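Local coordinates for pentatricopeptide repeat-containing protein 10, chloroplastic (Zea mays, PDB 4M59), which binds specific intergenic RNA regions in the chloroplast atpH 5'-UTR and psaJ 3'-UTR and blocks exonucleases, stabilising chloroplast mRNA, at residues T498-N503 with L528-S533; S536-N541 with S545-V550; E581-L586 with A618-S623; V605-C610 with Y637-G642. The protein carries 4 engineered substitutions. All coordinates share one frame; numbering follows the deposited sequence.

Contact 1: T498-N503 with L528-S533. With nucleotides of chain C.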
# COMPACT_ATOMS: atom_id res chain seq x y z
N THR A 498 -10.44 -13.09 -9.14
CA THR A 498 -9.80 -14.39 -9.18
C THR A 498 -10.40 -15.27 -10.27
O THR A 498 -9.86 -16.30 -10.62
CB THR A 498 -9.90 -15.07 -7.81
OG1 THR A 498 -9.50 -14.14 -6.80
CG2 THR A 498 -9.01 -16.27 -7.73
N LEU A 499 -11.52 -14.84 -10.83
CA LEU A 499 -12.22 -15.62 -11.84
C LEU A 499 -11.85 -15.24 -13.25
O LEU A 499 -11.74 -16.09 -14.11
CB LEU A 499 -13.73 -15.52 -11.67
CG LEU A 499 -14.35 -16.59 -10.80
CD1 LEU A 499 -15.82 -16.34 -10.65
CD2 LEU A 499 -14.12 -17.93 -11.42
N VAL A 500 -11.67 -13.95 -13.48
CA VAL A 500 -11.24 -13.49 -14.78
C VAL A 500 -9.88 -14.08 -15.08
O VAL A 500 -9.58 -14.45 -16.20
CB VAL A 500 -11.12 -11.98 -14.79
CG1 VAL A 500 -10.42 -11.53 -16.02
CG2 VAL A 500 -12.49 -11.37 -14.72
N ILE A 501 -9.08 -14.18 -14.03
CA ILE A 501 -7.73 -14.70 -14.14
C ILE A 501 -7.71 -16.21 -14.31
O ILE A 501 -7.04 -16.73 -15.18
CB ILE A 501 -6.92 -14.32 -12.90
CG1 ILE A 501 -6.59 -12.84 -12.94
CG2 ILE A 501 -5.65 -15.12 -12.82
CD1 ILE A 501 -5.92 -12.34 -11.71
N ALA A 502 -8.47 -16.91 -13.48
CA ALA A 502 -8.43 -18.36 -13.47
C ALA A 502 -9.04 -18.95 -14.72
O ALA A 502 -8.87 -20.12 -14.99
CB ALA A 502 -9.12 -18.89 -12.25
N ASN A 503 -9.79 -18.13 -15.45
CA ASN A 503 -10.42 -18.56 -16.68
C ASN A 503 -9.55 -18.20 -17.87
O ASN A 503 -9.71 -18.75 -18.96
CB ASN A 503 -11.81 -17.94 -16.82
CG ASN A 503 -12.88 -18.74 -16.11
OD1 ASN A 503 -13.18 -19.87 -16.48
ND2 ASN A 503 -13.47 -18.15 -15.07
N LEU A 528 -6.53 -2.89 -14.59
CA LEU A 528 -5.77 -3.15 -15.80
C LEU A 528 -5.50 -4.63 -16.04
O LEU A 528 -5.41 -5.08 -17.17
CB LEU A 528 -4.45 -2.41 -15.76
CG LEU A 528 -3.71 -2.33 -17.09
CD1 LEU A 528 -4.51 -1.51 -18.05
CD2 LEU A 528 -2.36 -1.73 -16.89
N VAL A 529 -5.38 -5.36 -14.96
CA VAL A 529 -5.19 -6.80 -15.02
C VAL A 529 -6.38 -7.42 -15.73
O VAL A 529 -6.22 -8.27 -16.59
CB VAL A 529 -5.08 -7.36 -13.61
CG1 VAL A 529 -5.29 -8.85 -13.61
CG2 VAL A 529 -3.75 -7.01 -13.03
N ILE A 530 -7.56 -6.98 -15.36
CA ILE A 530 -8.79 -7.50 -15.92
C ILE A 530 -8.95 -7.10 -17.36
O ILE A 530 -9.23 -7.92 -18.21
CB ILE A 530 -9.99 -7.01 -15.14
CG1 ILE A 530 -10.02 -7.68 -13.78
CG2 ILE A 530 -11.25 -7.30 -15.87
CD1 ILE A 530 -11.12 -7.21 -12.91
N PHE A 531 -8.78 -5.82 -17.64
CA PHE A 531 -8.92 -5.32 -18.98
C PHE A 531 -8.02 -6.07 -19.93
O PHE A 531 -8.48 -6.66 -20.89
CB PHE A 531 -8.55 -3.84 -19.03
CG PHE A 531 -9.58 -2.93 -18.43
CD1 PHE A 531 -10.76 -2.66 -19.08
CD2 PHE A 531 -9.35 -2.29 -17.23
CE1 PHE A 531 -11.69 -1.80 -18.55
CE2 PHE A 531 -10.28 -1.44 -16.70
CZ PHE A 531 -11.43 -1.19 -17.36
N ASN A 532 -6.72 -6.04 -19.64
CA ASN A 532 -5.71 -6.66 -20.48
C ASN A 532 -5.96 -8.12 -20.79
O ASN A 532 -5.85 -8.56 -21.92
CB ASN A 532 -4.35 -6.54 -19.82
CG ASN A 532 -3.69 -5.24 -20.10
OD1 ASN A 532 -4.10 -4.51 -21.00
ND2 ASN A 532 -2.66 -4.94 -19.36
N SER A 533 -6.26 -8.88 -19.75
CA SER A 533 -6.56 -10.28 -19.89
C SER A 533 -7.68 -10.45 -20.89
O SER A 533 -7.63 -11.32 -21.74
CB SER A 533 -7.03 -10.83 -18.57
OG SER A 533 -8.44 -10.90 -18.60
P A C 11 -1.18 -9.42 -8.95
OP1 A C 11 -0.24 -8.42 -9.51
OP2 A C 11 -2.29 -8.97 -8.07
O5' A C 11 -1.82 -10.22 -10.17
C5' A C 11 -1.84 -11.64 -10.17
C4' A C 11 -1.89 -12.19 -11.57
O4' A C 11 -2.43 -11.21 -12.46
C3' A C 11 -0.53 -12.53 -12.17
O3' A C 11 -0.05 -13.79 -11.74
C2' A C 11 -0.78 -12.44 -13.67
O2' A C 11 -1.35 -13.64 -14.17
C1' A C 11 -1.85 -11.34 -13.74
N9 A C 11 -1.30 -10.03 -14.13
C8 A C 11 -0.54 -9.18 -13.36
N7 A C 11 -0.20 -8.07 -13.98
C5 A C 11 -0.77 -8.21 -15.24
C6 A C 11 -0.78 -7.37 -16.37
N6 A C 11 -0.16 -6.19 -16.42
N1 A C 11 -1.44 -7.80 -17.47
C2 A C 11 -2.06 -8.99 -17.42
N3 A C 11 -2.12 -9.86 -16.41
C4 A C 11 -1.45 -9.41 -15.34
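V500 and V529 both carry CG1 anti to the backbone N (chi1 168° and 164°), and in each case this branch is the one that reaches across between neighbouring helices of the pentatricopeptide superhelix. The helices belong to predicted repeats 13 and 14. Their local axes run in roughly the same direction, 34° apart, and approach to 9.9 Å, a spacing that branched aliphatic side chains can fill. V500 CG1 lies 3.3 Å from S533 OG, and the same methyl meets I530 CG2 more loosely, at 4.3 Å. Serine suits this tight spot because it is small and spends its hydroxyl locally: OG donates to I530 O of its own helix, so the hydroxyl is satisfied although it faces a methyl.

Nearer the RNA, I501 reaches over with its far end, and the two side chains cross obliquely with I501 CD1 4.0 Å from V529 CG1. Both methyls also lie close to the sugar oxygen O4' of adenosine 11 of chain C, the RNA. The second branch of V529 packs against the adenine, CG2 standing 3.8 Å from N7 of adenosine 11. Valine suits the place, one branch packing between helices and the other on the base. Beside it, N532 is positioned by a hydrogen bond from ND2 to D562, and N532 ND2 stands 3.6 Å from N1 of adenosine 11.

Contact 2: S536-N541 with S545-V550. With nucleotides of chain C.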
# COMPACT_ATOMS: atom_id res chain seq x y z
N SER A 536 -6.27 -9.93 -24.30
CA SER A 536 -5.42 -10.97 -24.83
C SER A 536 -6.21 -12.21 -25.19
O SER A 536 -5.86 -12.92 -26.12
CB SER A 536 -4.34 -11.35 -23.84
OG SER A 536 -3.52 -12.37 -24.36
N ILE A 537 -7.28 -12.46 -24.46
CA ILE A 537 -8.10 -13.62 -24.76
C ILE A 537 -8.88 -13.41 -26.05
O ILE A 537 -9.02 -14.32 -26.84
CB ILE A 537 -9.01 -13.99 -23.58
CG1 ILE A 537 -9.66 -15.34 -23.84
CG2 ILE A 537 -10.06 -12.96 -23.34
CD1 ILE A 537 -8.68 -16.43 -24.09
N TYR A 538 -9.36 -12.19 -26.27
CA TYR A 538 -10.09 -11.89 -27.48
C TYR A 538 -9.12 -11.90 -28.63
O TYR A 538 -9.46 -12.27 -29.75
CB TYR A 538 -10.77 -10.52 -27.39
CG TYR A 538 -11.95 -10.44 -26.46
CD1 TYR A 538 -12.68 -11.57 -26.13
CD2 TYR A 538 -12.33 -9.24 -25.92
CE1 TYR A 538 -13.75 -11.48 -25.28
CE2 TYR A 538 -13.40 -9.15 -25.07
CZ TYR A 538 -14.11 -10.27 -24.75
OH TYR A 538 -15.17 -10.17 -23.91
N ALA A 539 -7.90 -11.45 -28.37
CA ALA A 539 -6.90 -11.37 -29.40
C ALA A 539 -6.42 -12.75 -29.75
O ALA A 539 -6.09 -13.03 -30.89
CB ALA A 539 -5.75 -10.53 -28.94
N LYS A 540 -6.38 -13.64 -28.76
CA LYS A 540 -5.96 -15.00 -29.01
C LYS A 540 -6.94 -15.74 -29.90
O LYS A 540 -6.65 -16.81 -30.41
CB LYS A 540 -5.71 -15.75 -27.71
CG LYS A 540 -4.35 -15.47 -27.12
CD LYS A 540 -4.20 -16.11 -25.76
CE LYS A 540 -2.88 -15.74 -25.15
NZ LYS A 540 -2.72 -16.33 -23.81
N ASN A 541 -8.12 -15.15 -30.08
CA ASN A 541 -9.02 -15.56 -31.14
C ASN A 541 -9.13 -14.40 -32.12
O ASN A 541 -8.39 -13.44 -32.03
CB ASN A 541 -10.37 -15.95 -30.58
CG ASN A 541 -10.24 -16.83 -29.37
OD1 ASN A 541 -9.37 -16.63 -28.55
ND2 ASN A 541 -11.10 -17.82 -29.27
N SER A 545 -13.56 -7.22 -32.93
CA SER A 545 -14.62 -6.33 -32.49
C SER A 545 -14.58 -6.04 -31.01
O SER A 545 -14.51 -4.89 -30.60
CB SER A 545 -15.97 -6.92 -32.82
OG SER A 545 -16.94 -6.45 -31.91
N LYS A 546 -14.63 -7.09 -30.21
CA LYS A 546 -14.68 -6.92 -28.77
C LYS A 546 -13.37 -6.37 -28.26
O LYS A 546 -13.35 -5.49 -27.42
CB LYS A 546 -14.97 -8.25 -28.08
CG LYS A 546 -15.95 -9.11 -28.82
CD LYS A 546 -16.36 -10.28 -27.98
CE LYS A 546 -17.09 -9.81 -26.77
NZ LYS A 546 -18.15 -8.86 -27.17
N ALA A 547 -12.28 -6.89 -28.78
CA ALA A 547 -10.97 -6.53 -28.27
C ALA A 547 -10.74 -5.04 -28.34
O ALA A 547 -10.32 -4.44 -27.36
CB ALA A 547 -9.91 -7.26 -29.03
N THR A 548 -11.03 -4.44 -29.48
CA THR A 548 -10.84 -3.02 -29.66
C THR A 548 -11.76 -2.26 -28.74
O THR A 548 -11.45 -1.17 -28.28
CB THR A 548 -11.14 -2.59 -31.07
OG1 THR A 548 -12.52 -2.85 -31.35
CG2 THR A 548 -10.30 -3.38 -32.02
N GLU A 549 -12.91 -2.84 -28.45
CA GLU A 549 -13.87 -2.20 -27.59
C GLU A 549 -13.33 -2.19 -26.18
O GLU A 549 -13.59 -1.27 -25.42
CB GLU A 549 -15.21 -2.91 -27.63
CG GLU A 549 -16.39 -1.99 -27.85
CD GLU A 549 -17.70 -2.74 -27.88
OE1 GLU A 549 -17.69 -3.96 -27.67
OE2 GLU A 549 -18.75 -2.10 -28.11
N VAL A 550 -12.56 -3.21 -25.85
CA VAL A 550 -11.95 -3.29 -24.55
C VAL A 550 -10.85 -2.26 -24.40
O VAL A 550 -10.75 -1.59 -23.40
CB VAL A 550 -11.39 -4.68 -24.29
CG1 VAL A 550 -10.66 -4.73 -23.00
CG2 VAL A 550 -12.48 -5.66 -24.27
P U C 15 0.31 -15.29 -20.61
OP1 U C 15 -0.81 -14.88 -19.73
OP2 U C 15 0.27 -16.60 -21.29
O5' U C 15 0.51 -14.16 -21.72
C5' U C 15 -0.59 -13.75 -22.55
C4' U C 15 -0.18 -12.60 -23.44
O4' U C 15 0.52 -11.60 -22.66
C3' U C 15 0.79 -12.95 -24.56
O3' U C 15 0.10 -13.46 -25.69
C2' U C 15 1.41 -11.59 -24.87
O2' U C 15 0.64 -10.81 -25.77
C1' U C 15 1.46 -10.93 -23.49
N1 U C 15 2.77 -11.01 -22.85
C2 U C 15 3.67 -9.99 -23.11
O2 U C 15 3.41 -9.05 -23.83
N3 U C 15 4.89 -10.12 -22.48
C4 U C 15 5.29 -11.14 -21.65
O4 U C 15 6.42 -11.11 -21.16
C5 U C 15 4.31 -12.16 -21.43
C6 U C 15 3.11 -12.06 -22.03
P U C 16 0.59 -14.82 -26.38
OP1 U C 16 -0.46 -15.27 -27.31
OP2 U C 16 1.07 -15.72 -25.30
O5' U C 16 1.85 -14.35 -27.24
C5' U C 16 1.71 -13.35 -28.26
C4' U C 16 2.93 -13.32 -29.15
O4' U C 16 3.99 -12.60 -28.48
C3' U C 16 3.53 -14.68 -29.48
O3' U C 16 2.91 -15.25 -30.62
C2' U C 16 4.98 -14.32 -29.78
O2' U C 16 5.17 -13.83 -31.09
C1' U C 16 5.24 -13.21 -28.75
N1 U C 16 5.80 -13.71 -27.49
C2 U C 16 7.17 -13.82 -27.39
O2 U C 16 7.92 -13.52 -28.30
N3 U C 16 7.63 -14.30 -26.19
C4 U C 16 6.88 -14.66 -25.10
O4 U C 16 7.44 -15.07 -24.08
C5 U C 16 5.46 -14.52 -25.27
C6 U C 16 4.98 -14.07 -26.44
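The ring of Y538 receives K546 over one face and V550 at its edge, inside the helical hairpin that forms predicted PPR repeat 14. K546 CB makes a CH-pi contact, 3.8 Å from the ring centroid and 25° off the normal, displaced toward the rim beside CE2 and CD2. V550 CG2 approaches nearly in the ring plane and meets Y538 CE2 at 3.7 Å. A tyrosine fits here because its broad apolar ring spans the groove between the paired helices while its hydroxyl is hydrogen-bonded to E513 of helix 509-519, which fixes the outer end of the ring.

From CB, the K546 chain follows the ring and then bends at chi3 and chi4, laying its CE methylene 3.5 Å from Y538 OH. At the root of the tyrosine, Y538 CB rests against A547 CB at 3.7 Å. Alanine is well suited to this point of closest backbone approach, since a single methyl lets the two helices come near.

Residues 536-541 also face the RNA. K540 is extended beyond CG and runs along the backbone of the RNA chain. R507 lies close to its NZ, and the nearby phosphates probably ease that pairing of like charges; K540 CE lies 3.3 Å from OP1 of uridine 16 of chain C.

Contact 3: E581-L586 with A618-S623; sequences EAEKIL and AQRVLS
E583 and R620 make the ionic part of this contact between nearly parallel helices, which come from predicted repeats 15 and 16 of the PPR superhelix and whose local axes come no closer than 12.6 Å. E583 extends its chain beyond CG, and R620 bends at chi3 to bring its guanidinium edge-on to the carboxylate, the two planes 23° apart. NH2 of R620 forms the salt bridge with E583 OE1. The modelled separation is too short to be taken literally, so the pairing is sounder than its exact geometry. Long, flexible residues suit a gap this wide, and NH1 of R620 has a second salt bridge to E617.

The apolar part is sparse. L586 CD2 meets V621 CG1 at 4.3 Å, a light touch. Consistent with the wide spacing, both side chains also rest on helix 599-612, L586 on Y602 and V621 on F609.

With the RNA about 8 Å away at its nearest atom, this is packing between repeats. Its chemistry implies a division of roles: a partly exposed charged pair, whose exact geometry is doubtful, lies beside a buried leucine-valine contact that also packs on aromatic rings.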
# COMPACT_ATOMS: atom_id res chain seq x y z
N GLU A 581 -0.52 -3.07 -39.54
CA GLU A 581 -1.04 -2.22 -38.50
C GLU A 581 -0.32 -2.56 -37.21
O GLU A 581 -0.26 -1.75 -36.29
CB GLU A 581 -2.53 -2.44 -38.34
CG GLU A 581 -3.20 -1.44 -37.44
CD GLU A 581 -3.52 -0.17 -38.15
OE1 GLU A 581 -3.50 -0.17 -39.39
OE2 GLU A 581 -3.80 0.84 -37.48
N ALA A 582 0.25 -3.75 -37.15
CA ALA A 582 0.93 -4.17 -35.95
C ALA A 582 2.24 -3.43 -35.81
O ALA A 582 2.70 -3.19 -34.70
CB ALA A 582 1.17 -5.65 -35.98
N GLU A 583 2.85 -3.06 -36.92
CA GLU A 583 4.14 -2.40 -36.90
C GLU A 583 3.99 -0.93 -36.62
O GLU A 583 4.88 -0.30 -36.04
CB GLU A 583 4.88 -2.60 -38.21
CG GLU A 583 6.30 -2.10 -38.20
CD GLU A 583 6.86 -1.98 -39.57
OE1 GLU A 583 8.10 -2.03 -39.70
OE2 GLU A 583 6.08 -1.84 -40.53
N LYS A 584 2.85 -0.37 -37.01
CA LYS A 584 2.55 1.03 -36.75
C LYS A 584 2.58 1.30 -35.25
O LYS A 584 2.99 2.38 -34.81
CB LYS A 584 1.18 1.40 -37.32
CG LYS A 584 1.25 2.33 -38.53
CD LYS A 584 2.26 3.44 -38.31
CE LYS A 584 3.08 3.69 -39.57
NZ LYS A 584 2.94 5.08 -40.06
N ILE A 585 2.16 0.31 -34.47
CA ILE A 585 2.17 0.44 -33.02
C ILE A 585 3.57 0.25 -32.47
O ILE A 585 3.96 0.92 -31.53
CB ILE A 585 1.21 -0.56 -32.38
CG1 ILE A 585 -0.16 -0.45 -33.02
CG2 ILE A 585 1.10 -0.31 -30.90
CD1 ILE A 585 -1.19 -1.30 -32.37
N LEU A 586 4.32 -0.64 -33.08
CA LEU A 586 5.69 -0.84 -32.67
C LEU A 586 6.45 0.44 -32.93
O LEU A 586 7.32 0.82 -32.18
CB LEU A 586 6.32 -1.97 -33.47
CG LEU A 586 7.77 -2.23 -33.13
CD1 LEU A 586 7.86 -3.07 -31.89
CD2 LEU A 586 8.43 -2.91 -34.28
N ALA A 618 9.65 -9.51 -42.59
CA ALA A 618 10.03 -9.97 -41.28
C ALA A 618 11.49 -9.62 -41.07
O ALA A 618 11.88 -9.21 -39.99
CB ALA A 618 9.84 -11.44 -41.17
N GLN A 619 12.30 -9.78 -42.11
CA GLN A 619 13.70 -9.42 -42.02
C GLN A 619 13.82 -7.93 -41.78
O GLN A 619 14.72 -7.49 -41.07
CB GLN A 619 14.47 -9.80 -43.28
CG GLN A 619 14.77 -11.27 -43.41
CD GLN A 619 15.57 -11.80 -42.25
OE1 GLN A 619 16.74 -11.45 -42.06
NE2 GLN A 619 14.95 -12.64 -41.44
N ARG A 620 12.93 -7.16 -42.39
CA ARG A 620 12.97 -5.71 -42.27
C ARG A 620 12.89 -5.26 -40.81
O ARG A 620 13.59 -4.33 -40.39
CB ARG A 620 11.82 -5.07 -43.07
CG ARG A 620 12.08 -3.63 -43.47
CD ARG A 620 10.78 -2.92 -43.81
NE ARG A 620 9.91 -2.77 -42.65
CZ ARG A 620 8.60 -2.98 -42.67
NH1 ARG A 620 8.00 -3.35 -43.79
NH2 ARG A 620 7.88 -2.83 -41.56
N VAL A 621 12.04 -5.92 -40.04
CA VAL A 621 11.84 -5.60 -38.64
C VAL A 621 13.05 -6.02 -37.84
O VAL A 621 13.55 -5.27 -37.02
CB VAL A 621 10.62 -6.34 -38.09
CG1 VAL A 621 10.36 -5.94 -36.67
CG2 VAL A 621 9.42 -6.02 -38.94
N LEU A 622 13.51 -7.24 -38.08
CA LEU A 622 14.64 -7.77 -37.35
C LEU A 622 15.84 -6.88 -37.54
O LEU A 622 16.64 -6.71 -36.63
CB LEU A 622 14.97 -9.17 -37.86
CG LEU A 622 16.39 -9.64 -37.56
CD1 LEU A 622 16.54 -9.95 -36.10
CD2 LEU A 622 16.72 -10.83 -38.41
N SER A 623 15.95 -6.32 -38.73
CA SER A 623 17.07 -5.47 -39.05
C SER A 623 17.17 -4.35 -38.03
O SER A 623 18.14 -4.26 -37.29
CB SER A 623 16.90 -4.89 -40.44
OG SER A 623 18.04 -4.14 -40.80

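Contact 4: V605-C610 with Y637-G642; sequences VINGFC and YHTLVG. With nucleotides of chain C.
OG1 of T639 is held by a hydrogen bond to V635 O one helical turn back and lies 3.4 Å from O4' of uridine 17 in chain C, the RNA, while the methyl of the same residue turns to N607. With OG1 anti to the carbonyl carbon (chi1 -66°), T639 CG2 comes against the neighbouring helix and packs 3.5 Å from N607 CB, the two side chains crossing at about a right angle. Threonine thus serves both surroundings, with its hydroxyl beside the ribose and its methyl between helices.

The helices, from predicted PPR repeats 16 and 17 of the superhelix, run almost parallel, 14° apart, with local axes 8.9 Å from each other. N607 has CG anti to its own N, a setting that carries the amide out of the interface to the RNA: N607 ND2 lies 3.0 Å from OP1 of uridine 17. About one turn on, C610 brings a compact, polarisable sulfur, SG, to 4.2 Å from L640 CD1.

H638 stands on the RNA side of its helix, with O2 of uridine 17 at its ring edge and H638 NE2 3.5 Å from OP2 of cytidine 18. The contact therefore separates its chemistry: apolar methyl and sulfur groups join the repeats, while amide, hydroxyl and imidazole groups line the path of the RNA, where they are probably compatible with its sugars, its phosphates and the uracil O2.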
# COMPACT_ATOMS: atom_id res chain seq x y z
N VAL A 605 5.45 -8.85 -33.67
CA VAL A 605 5.34 -8.18 -34.95
C VAL A 605 5.88 -9.03 -36.08
O VAL A 605 5.27 -9.14 -37.14
CB VAL A 605 6.08 -6.85 -34.93
CG1 VAL A 605 6.01 -6.20 -36.28
CG2 VAL A 605 5.48 -5.96 -33.89
N ILE A 606 7.04 -9.64 -35.87
CA ILE A 606 7.66 -10.47 -36.89
C ILE A 606 6.80 -11.67 -37.24
O ILE A 606 6.58 -11.96 -38.41
CB ILE A 606 8.98 -11.00 -36.40
CG1 ILE A 606 9.89 -9.84 -36.04
CG2 ILE A 606 9.60 -11.89 -37.45
CD1 ILE A 606 11.11 -10.25 -35.30
N ASN A 607 6.30 -12.35 -36.22
CA ASN A 607 5.44 -13.51 -36.41
C ASN A 607 4.22 -13.15 -37.24
O ASN A 607 3.81 -13.91 -38.12
CB ASN A 607 5.01 -14.09 -35.06
CG ASN A 607 4.05 -15.26 -35.21
OD1 ASN A 607 3.78 -15.71 -36.32
ND2 ASN A 607 3.55 -15.75 -34.08
N GLY A 608 3.63 -11.99 -36.96
CA GLY A 608 2.49 -11.52 -37.70
C GLY A 608 2.70 -11.45 -39.20
O GLY A 608 1.77 -11.60 -39.97
N PHE A 609 3.93 -11.20 -39.61
CA PHE A 609 4.26 -11.23 -41.01
C PHE A 609 4.42 -12.66 -41.41
O PHE A 609 3.67 -13.18 -42.22
CB PHE A 609 5.56 -10.49 -41.22
CG PHE A 609 5.42 -9.03 -41.19
CD1 PHE A 609 4.26 -8.44 -41.57
CD2 PHE A 609 6.43 -8.23 -40.80
CE1 PHE A 609 4.13 -7.08 -41.55
CE2 PHE A 609 6.29 -6.86 -40.78
CZ PHE A 609 5.15 -6.30 -41.16
N CYS A 610 5.40 -13.31 -40.82
CA CYS A 610 5.65 -14.72 -41.04
C CYS A 610 4.40 -15.59 -41.01
O CYS A 610 4.37 -16.66 -41.60
CB CYS A 610 6.66 -15.22 -40.02
SG CYS A 610 8.28 -14.54 -40.23
N TYR A 637 14.09 -16.15 -33.23
CA TYR A 637 14.62 -16.85 -34.38
C TYR A 637 13.75 -18.03 -34.74
O TYR A 637 13.58 -18.34 -35.91
CB TYR A 637 16.08 -17.24 -34.14
CG TYR A 637 17.00 -16.05 -34.13
CD1 TYR A 637 17.26 -15.34 -35.29
CD2 TYR A 637 17.60 -15.62 -32.96
CE1 TYR A 637 18.09 -14.25 -35.28
CE2 TYR A 637 18.43 -14.53 -32.95
CZ TYR A 637 18.67 -13.85 -34.11
OH TYR A 637 19.50 -12.77 -34.11
N HIS A 638 13.21 -18.70 -33.73
CA HIS A 638 12.36 -19.86 -33.96
C HIS A 638 11.16 -19.45 -34.81
O HIS A 638 10.63 -20.24 -35.59
CB HIS A 638 11.89 -20.46 -32.64
CG HIS A 638 10.79 -21.46 -32.78
ND1 HIS A 638 9.88 -21.72 -31.78
CD2 HIS A 638 10.46 -22.28 -33.81
CE1 HIS A 638 9.03 -22.65 -32.19
NE2 HIS A 638 9.36 -23.00 -33.42
N THR A 639 10.73 -18.20 -34.64
CA THR A 639 9.61 -17.66 -35.38
C THR A 639 10.03 -17.35 -36.81
O THR A 639 9.31 -17.66 -37.76
CB THR A 639 9.08 -16.37 -34.73
OG1 THR A 639 8.52 -16.68 -33.45
CG2 THR A 639 8.00 -15.74 -35.60
N LEU A 640 11.19 -16.72 -36.95
CA LEU A 640 11.70 -16.35 -38.27
C LEU A 640 11.80 -17.58 -39.16
O LEU A 640 11.51 -17.51 -40.36
CB LEU A 640 13.06 -15.68 -38.14
CG LEU A 640 13.60 -15.02 -39.42
CD1 LEU A 640 12.47 -14.42 -40.23
CD2 LEU A 640 14.65 -13.97 -39.09
N VAL A 641 12.21 -18.70 -38.58
CA VAL A 641 12.35 -19.94 -39.32
C VAL A 641 10.99 -20.47 -39.78
O VAL A 641 10.86 -21.04 -40.86
CB VAL A 641 13.05 -21.03 -38.48
CG1 VAL A 641 13.44 -22.21 -39.36
CG2 VAL A 641 14.27 -20.45 -37.78
N GLY A 642 9.97 -20.26 -38.95
CA GLY A 642 8.63 -20.70 -39.26
C GLY A 642 8.24 -20.39 -40.69
O GLY A 642 7.89 -21.30 -41.46
P C C 18 5.38 -21.06 -34.17
OP1 C C 18 3.92 -21.28 -34.06
OP2 C C 18 6.24 -22.10 -34.78
O5' C C 18 5.62 -19.69 -34.96
C5' C C 18 4.73 -19.29 -36.02
C4' C C 18 5.34 -19.59 -37.36
O4' C C 18 5.48 -21.03 -37.51
C3' C C 18 4.53 -19.13 -38.57
O3' C C 18 4.89 -17.81 -38.94
C2' C C 18 4.95 -20.13 -39.64
O2' C C 18 6.17 -19.79 -40.27
C1' C C 18 5.11 -21.41 -38.83
N1 C C 18 3.87 -22.21 -38.74
C2 C C 18 3.64 -23.19 -39.71
O2 C C 18 4.48 -23.35 -40.61
N3 C C 18 2.51 -23.92 -39.65
C4 C C 18 1.63 -23.71 -38.66
N4 C C 18 0.53 -24.46 -38.64
C5 C C 18 1.84 -22.72 -37.66
C6 C C 18 2.97 -22.00 -37.74
P U C 17 2.62 -16.82 -30.68
OP1 U C 17 1.96 -17.12 -31.97
OP2 U C 17 1.97 -17.21 -29.40
O5' U C 17 4.09 -17.45 -30.71
C5' U C 17 4.95 -17.25 -31.84
C4' U C 17 5.90 -18.42 -31.98
O4' U C 17 6.90 -18.34 -30.92
C3' U C 17 5.27 -19.80 -31.87
O3' U C 17 5.95 -20.73 -32.71
C2' U C 17 5.46 -20.14 -30.40
O2' U C 17 5.51 -21.53 -30.15
C1' U C 17 6.81 -19.50 -30.11
N1 U C 17 6.96 -19.08 -28.71
C2 U C 17 8.07 -19.54 -28.01
O2 U C 17 8.91 -20.27 -28.51
N3 U C 17 8.14 -19.12 -26.71
C4 U C 17 7.26 -18.30 -26.04
O4 U C 17 7.47 -18.00 -24.86
C5 U C 17 6.15 -17.86 -26.83
C6 U C 17 6.04 -18.26 -28.10
P U C 16 0.59 -14.82 -26.38
OP1 U C 16 -0.46 -15.27 -27.31
OP2 U C 16 1.07 -15.72 -25.30
O5' U C 16 1.85 -14.35 -27.24
C5' U C 16 1.71 -13.35 -28.26
C4' U C 16 2.93 -13.32 -29.15
O4' U C 16 3.99 -12.60 -28.48
C3' U C 16 3.53 -14.68 -29.48
O3' U C 16 2.91 -15.25 -30.62
C2' U C 16 4.98 -14.32 -29.78
O2' U C 16 5.17 -13.83 -31.09
C1' U C 16 5.24 -13.21 -28.75
N1 U C 16 5.80 -13.71 -27.49
C2 U C 16 7.17 -13.82 -27.39
O2 U C 16 7.92 -13.52 -28.30
N3 U C 16 7.63 -14.30 -26.19
C4 U C 16 6.88 -14.66 -25.10
O4 U C 16 7.44 -15.07 -24.08
C5 U C 16 5.46 -14.52 -25.27
C6 U C 16 4.98 -14.07 -26.44

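Contacts 1 and 2 share helix 528-539 and touch where F531 O meets V550 CG1 at 3.6 Å, their centres 13 Å apart; one joins successive repeats, the other closes a hairpin. Contacts 3 and 4 form a second pair, 11 Å between centres, joined by A618 CB packing on C610 SG at 3.6 Å and by V621 on F609. Contact 3 stays about 8 Å from the RNA at its nearest atom, whereas contact 4 touches it. The pairs do not touch each other, but the RNA spans them: adenosine 11 lies on contact 1, uridines 15 and 16 on contact 2, and nucleotides 16 to 18 on contact 4. Uridine 16 approaches both K540 and N607, although contacts 2 and 4 are about 11 Å apart at their nearest atoms.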